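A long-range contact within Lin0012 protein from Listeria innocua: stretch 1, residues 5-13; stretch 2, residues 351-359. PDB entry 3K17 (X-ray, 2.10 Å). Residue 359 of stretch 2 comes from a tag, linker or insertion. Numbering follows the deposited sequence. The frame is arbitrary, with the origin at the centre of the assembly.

Stretch 1 5-13: NKLQVKIPG
Stretch 2 351-359: TGRVQITEG

Two segments of one chain, whose touching residues are at least 340 positions apart, meet as antiparallel neighbours in a sheet. Strand 7-13 and the short strand 355-357 run at 180° to each other, with axes 4.8 Å apart at closest approach, and the contact buries 617 Å² counted over both sides. Phi/psi values stay extended throughout the paired region, near -115/125 from Gln 8 to Lys 10 and -127/113, -119/112 and -126/128 from Gln 355 to Thr 357.

The register is Gln 8 with Thr 357, Val 9 with Ile 356 and Lys 10 with Gln 355, at CA-CA distances of 5.3, 4.6 and 5.0 Å. The two outer pairs carry four backbone hydrogen bonds, each pair closing a two-bond ring. Gln 8 N donates to Thr 357 O at 2.9 Å and 175°, and Thr 357 N returns a bond to Gln 8 O at 3.0 Å. Lys 10 N donates to Gln 355 O at 2.8 Å, answered by Gln 355 N to Lys 10 O at 3.1 Å. Thus both the amide and the carbonyl of these four residues are satisfied across the strands, whereas the narrow Val 9-Ile 356 pair contributes none. Two acceptors also receive CA-H...O contacts: Gln 8 O from Ile 356 CA at 3.5 Å, and Lys 10 O from Val 354 CA at 3.4 Å.

Side chains alternate. Gln 8, Lys 10, Gln 355 and Thr 357 share the polar face, where Gln 8 (chi1 t) brings OE1 within 3.8 Å of OG1 of Thr 357 (chi1 p). Lys 10 (chi1 m, chi2 t) lies alongside Gln 355 (chi1 m, chi2 t), but its end leads away and NZ is hydrogen-bonded elsewhere in the structure.

Val 9 (t) and Ile 356 (m, t) occupy the other face, with Val 9 CG2 4.3 Å from Ile 356 CG1. Leu 7 (t, p) widens this apolar patch: its CD1 lies 3.9 Å from Ile 356 CG2 and 3.4 Å from Glu 358 CG, the aliphatic part of an acidic side chain.

Past Lys 10 and Gln 355, toward Pro 12 and Gly 352, the contact is made by apolar packing. Val 354 (t) sets CG1 4.0 Å from Ile 11 CD1 (Ile 11 m, m) and CG2 3.7 Å from Pro 12 CD. Pro 12, C-gamma endo, has no amide hydrogen to donate, and its CB sits 3.9 Å from Gly 352 CA; an ideal CB on that glycine would clash with Pro 12 CB at 2.7 Å.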

ATOM      1  N   ASN A   5     -43.903  -8.969  17.841  1.00 52.87           N
ATOM      2  CA  ASN A   5     -43.228 -10.019  18.659  1.00 52.51           C
ATOM      3  C   ASN A   5     -41.732 -10.099  18.375  1.00 50.28           C
ATOM      4  O   ASN A   5     -41.311 -10.474  17.281  1.00 50.17           O
ATOM      5  CB  ASN A   5     -43.872 -11.385  18.406  1.00 55.20           C
ATOM      6  CG  ASN A   5     -44.879 -11.765  19.478  1.00 57.99           C
ATOM      7  OD1 ASN A   5     -44.507 -12.119  20.603  1.00 59.33           O
ATOM      8  ND2 ASN A   5     -46.161 -11.686  19.139  1.00 58.05           N
ATOM      9  N   LYS A   6     -40.936  -9.736  19.374  1.00 47.34           N
ATOM     10  CA  LYS A   6     -39.489  -9.774  19.244  1.00 43.54           C
ATOM     11  C   LYS A   6     -38.936 -10.972  19.999  1.00 40.76           C
ATOM     12  O   LYS A   6     -39.564 -11.475  20.928  1.00 41.29           O
ATOM     13  CB  LYS A   6     -38.870  -8.491  19.802  1.00 43.78           C
ATOM     14  CG  LYS A   6     -39.289  -7.225  19.077  1.00 45.43           C
ATOM     15  CD  LYS A   6     -38.490  -6.035  19.575  1.00 47.78           C
ATOM     16  CE  LYS A   6     -38.958  -4.729  18.945  1.00 49.48           C
ATOM     17  NZ  LYS A   6     -40.339  -4.370  19.371  1.00 50.60           N
ATOM     18  N   LEU A   7     -37.760 -11.430  19.590  1.00 37.14           N
ATOM     19  CA  LEU A   7     -37.103 -12.554  20.239  1.00 33.09           C
ATOM     20  C   LEU A   7     -36.006 -11.993  21.140  1.00 32.58           C
ATOM     21  O   LEU A   7     -35.145 -11.238  20.681  1.00 31.28           O
ATOM     22  CB  LEU A   7     -36.498 -13.479  19.182  1.00 32.35           C
ATOM     23  CG  LEU A   7     -35.526 -14.569  19.636  1.00 33.18           C
ATOM     24  CD1 LEU A   7     -36.202 -15.499  20.632  1.00 32.52           C
ATOM     25  CD2 LEU A   7     -35.048 -15.346  18.414  1.00 34.55           C
ATOM     26  N   GLN A   8     -36.043 -12.341  22.422  1.00 30.09           N
ATOM     27  CA  GLN A   8     -35.033 -11.853  23.356  1.00 30.15           C
ATOM     28  C   GLN A   8     -34.148 -12.987  23.848  1.00 26.98           C
ATOM     29  O   GLN A   8     -34.641 -13.988  24.370  1.00 26.93           O
ATOM     30  CB  GLN A   8     -35.681 -11.178  24.569  1.00 32.84           C
ATOM     31  CG  GLN A   8     -34.663 -10.520  25.503  1.00 36.70           C
ATOM     32  CD  GLN A   8     -35.204 -10.256  26.898  1.00 39.13           C
ATOM     33  OE1 GLN A   8     -35.460 -11.185  27.666  1.00 43.00           O
ATOM     34  NE2 GLN A   8     -35.380  -8.985  27.233  1.00 39.43           N
ATOM     35  N   VAL A   9     -32.840 -12.830  23.676  1.00 23.46           N
ATOM     36  CA  VAL A   9     -31.880 -13.840  24.119  1.00 20.28           C
ATOM     37  C   VAL A   9     -30.946 -13.238  25.167  1.00 20.16           C
ATOM     38  O   VAL A   9     -30.317 -12.206  24.934  1.00 19.70           O
ATOM     39  CB  VAL A   9     -31.028 -14.365  22.939  1.00 21.58           C
ATOM     40  CG1 VAL A   9     -29.913 -15.273  23.460  1.00 20.92           C
ATOM     41  CG2 VAL A   9     -31.917 -15.125  21.945  1.00 21.25           C
ATOM     42  N   LYS A  10     -30.871 -13.875  26.327  1.00 19.39           N
ATOM     43  CA  LYS A  10     -29.999 -13.402  27.387  1.00 19.89           C
ATOM     44  C   LYS A  10     -28.949 -14.458  27.658  1.00 18.29           C
ATOM     45  O   LYS A  10     -29.269 -15.582  28.051  1.00 19.24           O
ATOM     46  CB  LYS A  10     -30.782 -13.112  28.669  1.00 22.57           C
ATOM     47  CG  LYS A  10     -31.890 -12.092  28.488  1.00 28.16           C
ATOM     48  CD  LYS A  10     -32.614 -11.809  29.799  1.00 32.25           C
ATOM     49  CE  LYS A  10     -32.074 -10.564  30.472  1.00 35.84           C
ATOM     50  NZ  LYS A  10     -32.313  -9.346  29.633  1.00 37.45           N
ATOM     51  N   ILE A  11     -27.694 -14.080  27.432  1.00 16.13           N
ATOM     52  CA  ILE A  11     -26.559 -14.962  27.640  1.00 14.51           C
ATOM     53  C   ILE A  11     -25.789 -14.478  28.856  1.00 16.76           C
ATOM     54  O   ILE A  11     -25.385 -13.301  28.946  1.00 14.58           O
ATOM     55  CB  ILE A  11     -25.615 -14.965  26.415  1.00 13.83           C
ATOM     56  CG1 ILE A  11     -26.399 -15.339  25.154  1.00 14.51           C
ATOM     57  CG2 ILE A  11     -24.478 -15.941  26.637  1.00 13.35           C
ATOM     58  CD1 ILE A  11     -27.179 -16.670  25.260  1.00 13.79           C
ATOM     59  N   PRO A  12     -25.575 -15.380  29.820  1.00 15.50           N
ATOM     60  CA  PRO A  12     -24.850 -15.039  31.042  1.00 15.83           C
ATOM     61  C   PRO A  12     -23.351 -14.925  30.793  1.00 16.85           C
ATOM     62  O   PRO A  12     -22.825 -15.531  29.858  1.00 17.21           O
ATOM     63  CB  PRO A  12     -25.188 -16.203  31.966  1.00 16.62           C
ATOM     64  CG  PRO A  12     -25.209 -17.369  30.998  1.00 14.48           C
ATOM     65  CD  PRO A  12     -25.981 -16.801  29.818  1.00 12.76           C
ATOM     66  N   GLY A  13     -22.683 -14.135  31.628  1.00 15.12           N
ATOM     67  CA  GLY A  13     -21.243 -13.985  31.532  1.00 14.58           C
ATOM     68  C   GLY A  13     -20.626 -15.222  32.164  1.00 15.50           C
ATOM     69  O   GLY A  13     -21.351 -16.077  32.675  1.00 12.87           O
ATOM     70  N   THR A 351     -25.872 -18.070  40.264  1.00 23.72           N
ATOM     71  CA  THR A 351     -25.654 -18.760  38.998  1.00 22.85           C
ATOM     72  C   THR A 351     -26.430 -18.232  37.803  1.00 21.59           C
ATOM     73  O   THR A 351     -27.647 -18.106  37.852  1.00 20.21           O
ATOM     74  CB  THR A 351     -25.937 -20.265  39.157  1.00 25.03           C
ATOM     75  OG1 THR A 351     -25.292 -20.741  40.346  1.00 24.05           O
ATOM     76  CG2 THR A 351     -25.384 -21.034  37.962  1.00 23.78           C
ATOM     77  N   GLY A 352     -25.715 -17.925  36.719  1.00 21.63           N
ATOM     78  CA  GLY A 352     -26.376 -17.424  35.523  1.00 19.77           C
ATOM     79  C   GLY A 352     -27.030 -18.526  34.699  1.00 19.73           C
ATOM     80  O   GLY A 352     -26.562 -19.663  34.691  1.00 20.67           O
ATOM     81  N   ARG A 353     -28.118 -18.194  34.014  1.00 20.68           N
ATOM     82  CA  ARG A 353     -28.827 -19.153  33.171  1.00 22.16           C
ATOM     83  C   ARG A 353     -29.279 -18.479  31.885  1.00 19.46           C
ATOM     84  O   ARG A 353     -29.734 -17.336  31.903  1.00 19.77           O
ATOM     85  CB  ARG A 353     -30.077 -19.692  33.880  1.00 26.65           C
ATOM     86  CG  ARG A 353     -29.872 -20.175  35.302  1.00 31.23           C
ATOM     87  CD  ARG A 353     -29.075 -21.464  35.374  1.00 34.54           C
ATOM     88  NE  ARG A 353     -29.194 -22.065  36.700  1.00 39.37           N
ATOM     89  CZ  ARG A 353     -28.568 -23.173  37.079  1.00 42.24           C
ATOM     90  NH1 ARG A 353     -27.771 -23.805  36.228  1.00 43.24           N
ATOM     91  NH2 ARG A 353     -28.746 -23.652  38.304  1.00 43.19           N
ATOM     92  N   VAL A 354     -29.164 -19.194  30.773  1.00 19.41           N
ATOM     93  CA  VAL A 354     -29.596 -18.678  29.484  1.00 21.04           C
ATOM     94  C   VAL A 354     -31.116 -18.520  29.507  1.00 23.76           C
ATOM     95  O   VAL A 354     -31.838 -19.411  29.949  1.00 24.56           O
ATOM     96  CB  VAL A 354     -29.201 -19.634  28.338  1.00 20.69           C
ATOM     97  CG1 VAL A 354     -29.783 -19.138  27.013  1.00 19.34           C
ATOM     98  CG2 VAL A 354     -27.677 -19.731  28.247  1.00 19.13           C
ATOM     99  N   GLN A 355     -31.592 -17.371  29.048  1.00 24.43           N
ATOM    100  CA  GLN A 355     -33.021 -17.089  29.010  1.00 27.12           C
ATOM    101  C   GLN A 355     -33.400 -16.660  27.596  1.00 29.10           C
ATOM    102  O   GLN A 355     -32.980 -15.600  27.123  1.00 28.09           O
ATOM    103  CB  GLN A 355     -33.363 -15.977  30.008  1.00 26.51           C
ATOM    104  CG  GLN A 355     -33.035 -16.330  31.452  1.00 29.09           C
ATOM    105  CD  GLN A 355     -32.846 -15.110  32.330  1.00 32.24           C
ATOM    106  OE1 GLN A 355     -31.777 -14.916  32.912  1.00 35.12           O
ATOM    107  NE2 GLN A 355     -33.879 -14.280  32.433  1.00 33.13           N
ATOM    108  N   ILE A 356     -34.188 -17.496  26.926  1.00 31.37           N
ATOM    109  CA  ILE A 356     -34.639 -17.225  25.565  1.00 33.86           C
ATOM    110  C   ILE A 356     -36.157 -17.138  25.536  1.00 37.46           C
ATOM    111  O   ILE A 356     -36.844 -18.135  25.734  1.00 37.38           O
ATOM    112  CB  ILE A 356     -34.199 -18.343  24.602  1.00 32.87           C
ATOM    113  CG1 ILE A 356     -32.672 -18.402  24.545  1.00 30.01           C
ATOM    114  CG2 ILE A 356     -34.783 -18.106  23.214  1.00 31.15           C
ATOM    115  CD1 ILE A 356     -32.141 -19.486  23.647  1.00 29.74           C
ATOM    116  N   THR A 357     -36.682 -15.947  25.286  1.00 41.12           N
ATOM    117  CA  THR A 357     -38.123 -15.773  25.249  1.00 45.75           C
ATOM    118  C   THR A 357     -38.587 -15.138  23.947  1.00 49.16           C
ATOM    119  O   THR A 357     -38.068 -14.104  23.530  1.00 48.51           O
ATOM    120  CB  THR A 357     -38.599 -14.919  26.437  1.00 46.50           C
ATOM    121  OG1 THR A 357     -38.038 -13.605  26.346  1.00 46.88           O
ATOM    122  CG2 THR A 357     -38.162 -15.556  27.750  1.00 45.56           C
ATOM    123  N   GLU A 358     -39.561 -15.779  23.304  1.00 53.69           N
ATOM    124  CA  GLU A 358     -40.113 -15.286  22.046  1.00 57.83           C
ATOM    125  C   GLU A 358     -41.382 -14.484  22.304  1.00 60.27           C
ATOM    126  O   GLU A 358     -42.202 -14.282  21.407  1.00 61.31           O
ATOM    127  CB  GLU A 358     -40.410 -16.456  21.098  1.00 58.65           C
ATOM    128  CG  GLU A 358     -39.164 -17.220  20.665  1.00 60.72           C
ATOM    129  CD  GLU A 358     -39.418 -18.173  19.513  1.00 61.53           C
ATOM    130  OE1 GLU A 358     -39.942 -17.723  18.472  1.00 61.68           O
ATOM    131  OE2 GLU A 358     -39.084 -19.370  19.645  1.00 62.78           O
ATOM    132  N   GLY A 359     -41.528 -14.024  23.542  1.00 62.44           N
ATOM    133  CA  GLY A 359     -42.689 -13.240  23.918  1.00 64.52           C
ATOM    134  C   GLY A 359     -42.289 -11.874  24.438  1.00 66.12           C
ATOM    135  O   GLY A 359     -42.422 -11.642  25.659  1.00 66.63           O
TER